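PDB 3F3X: transcriptional regulator, marR family, putative from Sulfolobus solfataricus, which probably binds DNA as a dimeric transcription factor of the MarR family and regulates gene expression. Local coordinates for residues A[33-38]-A[105-110]; A[51-56]-A[92-97]; A[23-28]-A[112-117]. One frame throughout, in Å; residues are numbered along the deposited sequence.

Interaction 1: A[33-38]-A[105-110]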
loop_
_atom_site.group_PDB
_atom_site.type_symbol
_atom_site.label_atom_id
_atom_site.label_comp_id
_atom_site.label_asym_id
_atom_site.label_seq_id
_atom_site.Cartn_x
_atom_site.Cartn_y
_atom_site.Cartn_z
ATOM N N MET A 33 9.479 12.739 -14.791
ATOM C CA MET A 33 9.227 12.011 -16.031
ATOM C C MET A 33 7.780 11.921 -16.502
ATOM O O MET A 33 7.506 11.326 -17.545
ATOM C CB MET A 33 9.797 10.598 -15.891
ATOM C CG MET A 33 11.255 10.567 -15.464
ATOM S SD MET A 33 11.893 8.901 -15.224
ATOM C CE MET A 33 12.172 8.415 -16.940
ATOM N N ASN A 34 6.864 12.512 -15.744
ATOM C CA ASN A 34 5.449 12.478 -16.082
ATOM C C ASN A 34 4.999 11.020 -16.147
ATOM O O ASN A 34 4.221 10.626 -17.018
ATOM C CB ASN A 34 5.202 13.189 -17.418
ATOM C CG ASN A 34 3.732 13.318 -17.747
ATOM O OD1 ASN A 34 2.913 13.610 -16.875
ATOM N ND2 ASN A 34 3.388 13.114 -19.016
ATOM N N LEU A 35 5.517 10.225 -15.216
ATOM C CA LEU A 35 5.179 8.810 -15.113
ATOM C C LEU A 35 4.702 8.534 -13.702
ATOM O O LEU A 35 4.961 9.314 -12.787
ATOM C CB LEU A 35 6.400 7.923 -15.387
ATOM C CG LEU A 35 7.012 7.896 -16.787
ATOM C CD1 LEU A 35 8.215 6.951 -16.783
ATOM C CD2 LEU A 35 5.966 7.441 -17.806
ATOM N N SER A 36 4.007 7.415 -13.532
ATOM C CA SER A 36 3.525 7.008 -12.223
ATOM C C SER A 36 4.297 5.754 -11.834
ATOM O O SER A 36 5.053 5.204 -12.638
ATOM C CB SER A 36 2.033 6.689 -12.270
ATOM O OG SER A 36 1.791 5.499 -13.004
ATOM N N TYR A 37 4.107 5.299 -10.605
ATOM C CA TYR A 37 4.781 4.099 -10.138
ATOM C C TYR A 37 4.256 2.886 -10.901
ATOM O O TYR A 37 5.011 1.969 -11.218
ATOM C CB TYR A 37 4.542 3.912 -8.646
ATOM C CG TYR A 37 5.262 2.727 -8.046
ATOM C CD1 TYR A 37 6.616 2.504 -8.298
ATOM C CD2 TYR A 37 4.606 1.870 -7.168
ATOM C CE1 TYR A 37 7.301 1.457 -7.682
ATOM C CE2 TYR A 37 5.280 0.823 -6.545
ATOM C CZ TYR A 37 6.626 0.627 -6.803
ATOM O OH TYR A 37 7.291 -0.381 -6.139
ATOM N N LEU A 38 2.958 2.885 -11.188
ATOM C CA LEU A 38 2.357 1.777 -11.924
ATOM C C LEU A 38 2.933 1.747 -13.335
ATOM O O LEU A 38 3.119 0.675 -13.911
ATOM C CB LEU A 38 0.834 1.927 -11.993
ATOM C CG LEU A 38 0.107 0.787 -12.717
ATOM C CD1 LEU A 38 0.411 -0.530 -12.023
ATOM C CD2 LEU A 38 -1.397 1.046 -12.724
ATOM N N LEU A 105 14.971 2.512 -18.073
ATOM C CA LEU A 105 16.308 2.626 -17.490
ATOM C C LEU A 105 16.393 3.862 -16.603
ATOM O O LEU A 105 16.943 3.817 -15.502
ATOM C CB LEU A 105 17.374 2.708 -18.585
ATOM C CG LEU A 105 17.623 1.450 -19.421
ATOM C CD1 LEU A 105 18.649 1.751 -20.513
ATOM C CD2 LEU A 105 18.113 0.322 -18.514
ATOM N N GLU A 106 15.834 4.964 -17.089
ATOM C CA GLU A 106 15.834 6.219 -16.350
ATOM C C GLU A 106 14.935 6.137 -15.118
ATOM O O GLU A 106 15.333 6.548 -14.029
ATOM C CB GLU A 106 15.371 7.356 -17.262
ATOM C CG GLU A 106 16.349 7.678 -18.387
ATOM C CD GLU A 106 15.762 8.601 -19.439
ATOM O OE1 GLU A 106 14.776 9.308 -19.135
ATOM O OE2 GLU A 106 16.293 8.625 -20.572
ATOM N N ALA A 107 13.723 5.608 -15.287
ATOM C CA ALA A 107 12.792 5.485 -14.164
ATOM C C ALA A 107 13.387 4.582 -13.080
ATOM O O ALA A 107 13.255 4.861 -11.885
ATOM C CB ALA A 107 11.443 4.920 -14.649
ATOM N N ASN A 108 14.038 3.500 -13.505
ATOM C CA ASN A 108 14.671 2.570 -12.574
ATOM C C ASN A 108 15.732 3.305 -11.763
ATOM O O ASN A 108 15.827 3.134 -10.549
ATOM C CB ASN A 108 15.322 1.408 -13.332
ATOM C CG ASN A 108 16.131 0.497 -12.421
ATOM O OD1 ASN A 108 17.359 0.429 -12.518
ATOM N ND2 ASN A 108 15.447 -0.201 -11.527
ATOM N N GLU A 109 16.528 4.124 -12.443
ATOM C CA GLU A 109 17.577 4.890 -11.779
ATOM C C GLU A 109 16.983 5.837 -10.736
ATOM O O GLU A 109 17.488 5.937 -9.618
ATOM C CB GLU A 109 18.366 5.711 -12.800
ATOM C CG GLU A 109 19.659 6.273 -12.245
ATOM C CD GLU A 109 20.835 5.345 -12.476
ATOM O OE1 GLU A 109 20.661 4.110 -12.371
ATOM O OE2 GLU A 109 21.939 5.856 -12.756
ATOM N N VAL A 110 15.920 6.542 -11.118
ATOM C CA VAL A 110 15.251 7.481 -10.223
ATOM C C VAL A 110 14.727 6.783 -8.964
ATOM O O VAL A 110 14.991 7.228 -7.847
ATOM C CB VAL A 110 14.061 8.191 -10.931
ATOM C CG1 VAL A 110 13.203 8.927 -9.912
ATOM C CG2 VAL A 110 14.581 9.168 -11.973
#
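M33 lays its thioether against E106, A107 and V110 of helix 98-118. In the winged helix-turn-helix fold of the MarR family this is where the turn between helix 3-33 and helix 37-48 rests on the long helix that follows the wing.

The apolar contacts come first. M33 SD sits over A107, 3.7 Å from A107 CA and 4.0 Å from A107 CB. V110 CG2 lies at 4.2 Å from the same sulfur. L35 adds a looser contact, with L35 CD1 at 4.4 Å from A107 CB. L29 of helix 3-33 also packs on A107 and V110, and V103 packs on both M33 and L35.

Hydrogen bonds place the turn. L35 is tied back to L29 through the backbone, and Y37 OH bonds to N12 OD1 of the second subunit. On the facing helix V110 N bonds to E106 O, one turn back. The CB atoms of E106, A107 and V110 all point toward the turn.

The last group is the methyl of M33 beside a carboxylate. The M33 chain runs straight through chi2 (177°) and bends at chi3 (78°), which sets CE against the start of the E106 side chain. M33 CE lies 3.6 Å from A107 N. It is also 3.4 Å from E106 CB and 3.5 Å from E106 OE1.

Interaction 2: A[51-56]-A[92-97]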
loop_
_atom_site.group_PDB
_atom_site.type_symbol
_atom_site.label_atom_id
_atom_site.label_comp_id
_atom_site.label_asym_id
_atom_site.label_seq_id
_atom_site.Cartn_x
_atom_site.Cartn_y
_atom_site.Cartn_z
ATOM N N ARG A 51 3.510 -8.852 -22.229
ATOM C CA ARG A 51 2.600 -9.340 -21.197
ATOM C C ARG A 51 1.149 -9.007 -21.500
ATOM O O ARG A 51 0.846 -7.916 -21.989
ATOM C CB ARG A 51 2.947 -8.708 -19.847
ATOM C CG ARG A 51 4.400 -8.833 -19.412
ATOM C CD ARG A 51 4.782 -10.281 -19.169
ATOM N NE ARG A 51 6.049 -10.386 -18.453
ATOM C CZ ARG A 51 6.556 -11.523 -17.990
ATOM N NH1 ARG A 51 5.907 -12.668 -18.169
ATOM N NH2 ARG A 51 7.704 -11.515 -17.337
ATOM N N SER A 52 0.246 -9.931 -21.178
ATOM C CA SER A 52 -1.176 -9.690 -21.404
ATOM C C SER A 52 -1.679 -8.726 -20.332
ATOM O O SER A 52 -1.041 -8.559 -19.288
ATOM C CB SER A 52 -1.972 -11.000 -21.329
ATOM O OG SER A 52 -2.036 -11.489 -20.000
ATOM N N MET A 53 -2.825 -8.103 -20.586
ATOM C CA MET A 53 -3.406 -7.156 -19.639
ATOM C C MET A 53 -3.761 -7.864 -18.338
ATOM O O MET A 53 -3.614 -7.301 -17.251
ATOM C CB MET A 53 -4.650 -6.508 -20.248
ATOM C CG MET A 53 -4.378 -5.775 -21.560
ATOM S SD MET A 53 -3.395 -4.270 -21.342
ATOM C CE MET A 53 -4.693 -3.051 -21.187
ATOM N N VAL A 54 -4.231 -9.104 -18.454
ATOM C CA VAL A 54 -4.591 -9.896 -17.282
ATOM C C VAL A 54 -3.333 -10.196 -16.469
ATOM O O VAL A 54 -3.341 -10.124 -15.240
ATOM C CB VAL A 54 -5.250 -11.240 -17.686
ATOM C CG1 VAL A 54 -5.429 -12.121 -16.457
ATOM C CG2 VAL A 54 -6.595 -10.984 -18.349
ATOM N N TYR A 55 -2.253 -10.540 -17.160
ATOM C CA TYR A 55 -0.997 -10.835 -16.481
ATOM C C TYR A 55 -0.546 -9.638 -15.651
ATOM O O TYR A 55 -0.121 -9.794 -14.510
ATOM C CB TYR A 55 0.105 -11.166 -17.484
ATOM C CG TYR A 55 1.460 -11.349 -16.836
ATOM C CD1 TYR A 55 1.894 -12.607 -16.434
ATOM C CD2 TYR A 55 2.299 -10.256 -16.606
ATOM C CE1 TYR A 55 3.131 -12.783 -15.820
ATOM C CE2 TYR A 55 3.541 -10.417 -15.995
ATOM C CZ TYR A 55 3.947 -11.685 -15.604
ATOM O OH TYR A 55 5.169 -11.855 -15.004
ATOM N N LEU A 56 -0.637 -8.445 -16.234
ATOM C CA LEU A 56 -0.209 -7.234 -15.543
ATOM C C LEU A 56 -1.043 -6.920 -14.304
ATOM O O LEU A 56 -0.497 -6.627 -13.242
ATOM C CB LEU A 56 -0.225 -6.042 -16.511
ATOM C CG LEU A 56 0.791 -6.167 -17.653
ATOM C CD1 LEU A 56 0.497 -5.121 -18.722
ATOM C CD2 LEU A 56 2.215 -6.015 -17.103
ATOM N N VAL A 92 -5.204 -9.389 -25.500
ATOM C CA VAL A 92 -4.452 -8.158 -25.727
ATOM C C VAL A 92 -3.087 -8.280 -25.057
ATOM O O VAL A 92 -2.994 -8.582 -23.866
ATOM C CB VAL A 92 -5.181 -6.930 -25.141
ATOM C CG1 VAL A 92 -4.334 -5.680 -25.331
ATOM C CG2 VAL A 92 -6.534 -6.756 -25.819
ATOM N N ILE A 93 -2.033 -8.049 -25.830
ATOM C CA ILE A 93 -0.673 -8.134 -25.325
ATOM C C ILE A 93 -0.026 -6.757 -25.335
ATOM O O ILE A 93 -0.225 -5.977 -26.268
ATOM C CB ILE A 93 0.191 -9.071 -26.201
ATOM C CG1 ILE A 93 -0.402 -10.482 -26.209
ATOM C CG2 ILE A 93 1.621 -9.091 -25.687
ATOM C CD1 ILE A 93 -0.438 -11.142 -24.853
ATOM N N VAL A 94 0.755 -6.471 -24.296
ATOM C CA VAL A 94 1.455 -5.197 -24.185
ATOM C C VAL A 94 2.932 -5.458 -24.462
ATOM O O VAL A 94 3.568 -6.263 -23.789
ATOM C CB VAL A 94 1.321 -4.589 -22.771
ATOM C CG1 VAL A 94 2.037 -3.240 -22.714
ATOM C CG2 VAL A 94 -0.151 -4.415 -22.410
ATOM N N GLU A 95 3.463 -4.781 -25.467
ATOM C CA GLU A 95 4.857 -4.929 -25.841
ATOM C C GLU A 95 5.560 -3.604 -25.624
ATOM O O GLU A 95 5.038 -2.549 -25.989
ATOM C CB GLU A 95 4.968 -5.337 -27.314
ATOM C CG GLU A 95 6.398 -5.346 -27.847
ATOM C CD GLU A 95 6.467 -5.683 -29.330
ATOM O OE1 GLU A 95 5.654 -5.133 -30.103
ATOM O OE2 GLU A 95 7.344 -6.482 -29.720
ATOM N N ILE A 96 6.743 -3.650 -25.019
ATOM C CA ILE A 96 7.498 -2.432 -24.767
ATOM C C ILE A 96 8.160 -1.997 -26.077
ATOM O O ILE A 96 8.436 -2.827 -26.944
ATOM C CB ILE A 96 8.570 -2.660 -23.660
ATOM C CG1 ILE A 96 9.006 -1.319 -23.068
ATOM C CG2 ILE A 96 9.786 -3.397 -24.235
ATOM C CD1 ILE A 96 9.908 -1.454 -21.847
ATOM N N THR A 97 8.389 -0.698 -26.226
ATOM C CA THR A 97 9.017 -0.157 -27.432
ATOM C C THR A 97 10.450 0.239 -27.069
ATOM O O THR A 97 10.796 0.336 -25.888
ATOM C CB THR A 97 8.309 1.116 -27.918
ATOM O OG1 THR A 97 8.513 2.154 -26.951
ATOM C CG2 THR A 97 6.803 0.874 -28.096
#
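R51 and V94 form an antiparallel hydrogen-bonded pair, with R51 N to V94 O at 3.0 Å and V94 N to R51 O at 2.7 Å, and S52 and I93 follow as a non-hydrogen-bonded pair. A weak bond from M53 N to V92 O, 3.3 Å long, ties the start of helix 53-60 to the strand. S52 CA adds a CA-H...O contact to the same V92 oxygen.

M53 bends at chi2 (-70°), which brings SD to 3.4 Å from V94 CG2. The two side chains cross at about a right angle. V94 CG2 also meets L56 CD1 at 3.8 Å. M53 CG touches V92 CG1. I67 of helix 64-76 packs on M53 and L56.

The pairing adds strand 51-52 to the two-stranded wing of the winged helix-turn-helix, at the entrance to the helix-turn-helix.

I93 CD1 lies 3.8 Å from S52 CB. An alanine here lacks CD1 and CG2, and would probably open a gap beside S52 CA and CB and the R51 backbone.

S52 OG accepts Y55 N at 3.0 Å and caps the helix. Y55 OH stands over the centre of one face of the R51 guanidinium, 3.2 Å above its plane, while R51 NH2 pairs with E48.

Interaction 3: A[23-28]-A[112-117]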
loop_
_atom_site.group_PDB
_atom_site.type_symbol
_atom_site.label_atom_id
_atom_site.label_comp_id
_atom_site.label_asym_id
_atom_site.label_seq_id
_atom_site.Cartn_x
_atom_site.Cartn_y
_atom_site.Cartn_z
ATOM N N LYS A 23 3.365 7.975 -2.466
ATOM C CA LYS A 23 3.223 9.409 -2.663
ATOM C C LYS A 23 4.559 9.960 -3.146
ATOM O O LYS A 23 4.613 10.783 -4.060
ATOM C CB LYS A 23 2.824 10.109 -1.359
ATOM C CG LYS A 23 2.610 11.610 -1.529
ATOM C CD LYS A 23 2.385 12.319 -0.199
ATOM C CE LYS A 23 2.294 13.827 -0.401
ATOM N NZ LYS A 23 2.200 14.564 0.891
ATOM N N GLU A 24 5.640 9.500 -2.528
ATOM C CA GLU A 24 6.970 9.956 -2.911
ATOM C C GLU A 24 7.332 9.451 -4.298
ATOM O O GLU A 24 7.881 10.196 -5.114
ATOM C CB GLU A 24 8.011 9.484 -1.898
ATOM C CG GLU A 24 7.846 10.117 -0.532
ATOM C CD GLU A 24 9.175 10.449 0.107
ATOM O OE1 GLU A 24 9.972 11.168 -0.533
ATOM O OE2 GLU A 24 9.423 9.997 1.246
ATOM N N PHE A 25 7.010 8.189 -4.564
ATOM C CA PHE A 25 7.292 7.585 -5.864
ATOM C C PHE A 25 6.567 8.319 -6.985
ATOM O O PHE A 25 7.186 8.717 -7.973
ATOM C CB PHE A 25 6.875 6.110 -5.875
ATOM C CG PHE A 25 7.784 5.208 -5.088
ATOM C CD1 PHE A 25 8.875 5.720 -4.396
ATOM C CD2 PHE A 25 7.554 3.834 -5.054
ATOM C CE1 PHE A 25 9.723 4.881 -3.672
ATOM C CE2 PHE A 25 8.395 2.985 -4.332
ATOM C CZ PHE A 25 9.486 3.513 -3.642
ATOM N N ASN A 26 5.254 8.494 -6.835
ATOM C CA ASN A 26 4.467 9.183 -7.854
ATOM C C ASN A 26 4.875 10.647 -8.019
ATOM O O ASN A 26 4.847 11.179 -9.130
ATOM C CB ASN A 26 2.968 9.108 -7.532
ATOM C CG ASN A 26 2.376 7.731 -7.801
ATOM O OD1 ASN A 26 2.909 6.959 -8.596
ATOM N ND2 ASN A 26 1.257 7.431 -7.152
ATOM N N ASN A 27 5.252 11.293 -6.916
ATOM C CA ASN A 27 5.664 12.689 -6.963
ATOM C C ASN A 27 6.955 12.818 -7.771
ATOM O O ASN A 27 7.040 13.634 -8.693
ATOM C CB ASN A 27 5.888 13.251 -5.560
ATOM C CG ASN A 27 6.400 14.668 -5.598
ATOM O OD1 ASN A 27 7.505 14.958 -5.133
ATOM N ND2 ASN A 27 5.605 15.562 -6.169
ATOM N N ARG A 28 7.943 11.996 -7.424
ATOM C CA ARG A 28 9.240 11.989 -8.081
ATOM C C ARG A 28 9.129 11.636 -9.567
ATOM O O ARG A 28 9.585 12.393 -10.425
ATOM C CB ARG A 28 10.149 10.967 -7.398
ATOM C CG ARG A 28 11.619 11.272 -7.472
ATOM C CD ARG A 28 11.993 12.324 -6.447
ATOM N NE ARG A 28 13.415 12.225 -6.158
ATOM C CZ ARG A 28 14.032 12.816 -5.144
ATOM N NH1 ARG A 28 13.362 13.578 -4.288
ATOM N NH2 ARG A 28 15.331 12.623 -4.986
ATOM N N ARG A 112 15.472 3.667 -7.787
ATOM C CA ARG A 112 16.538 2.957 -7.083
ATOM C C ARG A 112 17.331 3.896 -6.167
ATOM O O ARG A 112 17.616 3.563 -5.012
ATOM C CB ARG A 112 17.488 2.318 -8.094
ATOM C CG ARG A 112 18.444 1.284 -7.521
ATOM C CD ARG A 112 19.536 0.982 -8.535
ATOM N NE ARG A 112 20.339 2.176 -8.787
ATOM C CZ ARG A 112 21.028 2.406 -9.900
ATOM N NH1 ARG A 112 21.020 1.520 -10.888
ATOM N NH2 ARG A 112 21.717 3.533 -10.025
ATOM N N ASN A 113 17.699 5.062 -6.691
ATOM C CA ASN A 113 18.456 6.037 -5.908
ATOM C C ASN A 113 17.604 6.593 -4.773
ATOM O O ASN A 113 18.089 6.772 -3.654
ATOM C CB ASN A 113 18.947 7.190 -6.797
ATOM C CG ASN A 113 20.011 6.749 -7.789
ATOM O OD1 ASN A 113 20.740 5.794 -7.541
ATOM N ND2 ASN A 113 20.113 7.454 -8.912
ATOM N N LEU A 114 16.335 6.859 -5.067
ATOM C CA LEU A 114 15.412 7.386 -4.070
ATOM C C LEU A 114 15.288 6.409 -2.906
ATOM O O LEU A 114 15.410 6.794 -1.749
ATOM C CB LEU A 114 14.029 7.621 -4.684
ATOM C CG LEU A 114 12.975 8.187 -3.730
ATOM C CD1 LEU A 114 13.459 9.511 -3.157
ATOM C CD2 LEU A 114 11.662 8.377 -4.470
ATOM N N VAL A 115 15.050 5.139 -3.212
ATOM C CA VAL A 115 14.913 4.135 -2.161
ATOM C C VAL A 115 16.233 3.929 -1.432
ATOM O O VAL A 115 16.274 3.804 -0.205
ATOM C CB VAL A 115 14.427 2.793 -2.730
ATOM C CG1 VAL A 115 14.389 1.747 -1.618
ATOM C CG2 VAL A 115 13.036 2.977 -3.333
ATOM N N ASN A 116 17.315 3.887 -2.192
ATOM C CA ASN A 116 18.625 3.721 -1.586
ATOM C C ASN A 116 18.897 4.868 -0.621
ATOM O O ASN A 116 19.397 4.656 0.477
ATOM C CB ASN A 116 19.702 3.705 -2.669
ATOM C CG ASN A 116 21.124 3.736 -2.101
ATOM O OD1 ASN A 116 21.746 4.798 -2.001
ATOM N ND2 ASN A 116 21.645 2.567 -1.737
ATOM N N GLU A 117 18.566 6.085 -1.041
ATOM C CA GLU A 117 18.802 7.264 -0.193
ATOM C C GLU A 117 18.034 7.166 1.112
ATOM O O GLU A 117 18.559 7.386 2.194
ATOM C CB GLU A 117 18.370 8.560 -0.888
ATOM C CG GLU A 117 16.858 8.822 -0.842
ATOM C CD GLU A 117 16.470 10.236 -1.221
ATOM O OE1 GLU A 117 16.198 11.040 -0.301
ATOM O OE2 GLU A 117 16.446 10.554 -2.431
HETATM O O HOH W 1 16.456 13.481 -3.039
#
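L114 meets F25 and R28 with its two methyls and has the most surface buried in this contact. Segments 23-28 and 112-117, of helices 3-33 and 98-118, run at 142° to each other, with their axes 11.3 Å apart. The L114 CG is anti to the backbone N (chi1 -180°), and the branch reaches helix 3-33.

F25 takes one methyl at its rim. L114 CD2 lies near the ring plane, 3.9 Å from F25 CD1. The far end of the ring meets the next residue along the helix, with F25 CZ 3.6 Å from V115 CG2. This contact is oblique to the ring. Y37 and L111 also pack on F25, and so does M11 of the second subunit.

R28 is met by both methyls. L114 CD1 sits over the centre of one guanidinium face, 3.9 Å from R28 CZ. L114 CD2, mainly at the F25 rim, also borders CB and CG of the R28 chain. Beyond L114, R28 and E117 meet tip to tip in a salt bridge, with R28 NH2 3.5 Å from E117 OE2. The two flat groups are turned 68° apart. The oxygen lies well out of the guanidinium plane, so the attraction is one of charges and no N-H points at it.

V115 also packs on K7 of the second subunit, and E24 on I139 of that subunit. An N-terminal helix packed on the helix after the wing, with the partner subunit against both, is the arrangement of the dimerisation domain of MarR-family regulators.

Interactions 1 and 3 are neighbours, with centres about 9 Å apart, and both use helix 98-118. They touch directly: Y37 N lies 2.9 Å from N26 OD1 in a probable hydrogen bond, and Y37 CE1 lies 3.6 Å from F25 CD2. V110 CG1 also packs on R28 CG. The second subunit reaches both. Interaction 2 lies apart, in the probable DNA-binding part. Its centre is about 18 Å from that of interaction 1 and about 25 Å from that of interaction 3, and it touches neither. The chain still joins them closely: helix 37-48 leads into strand 51-52, and strand 92-96 leads into helix 98-118.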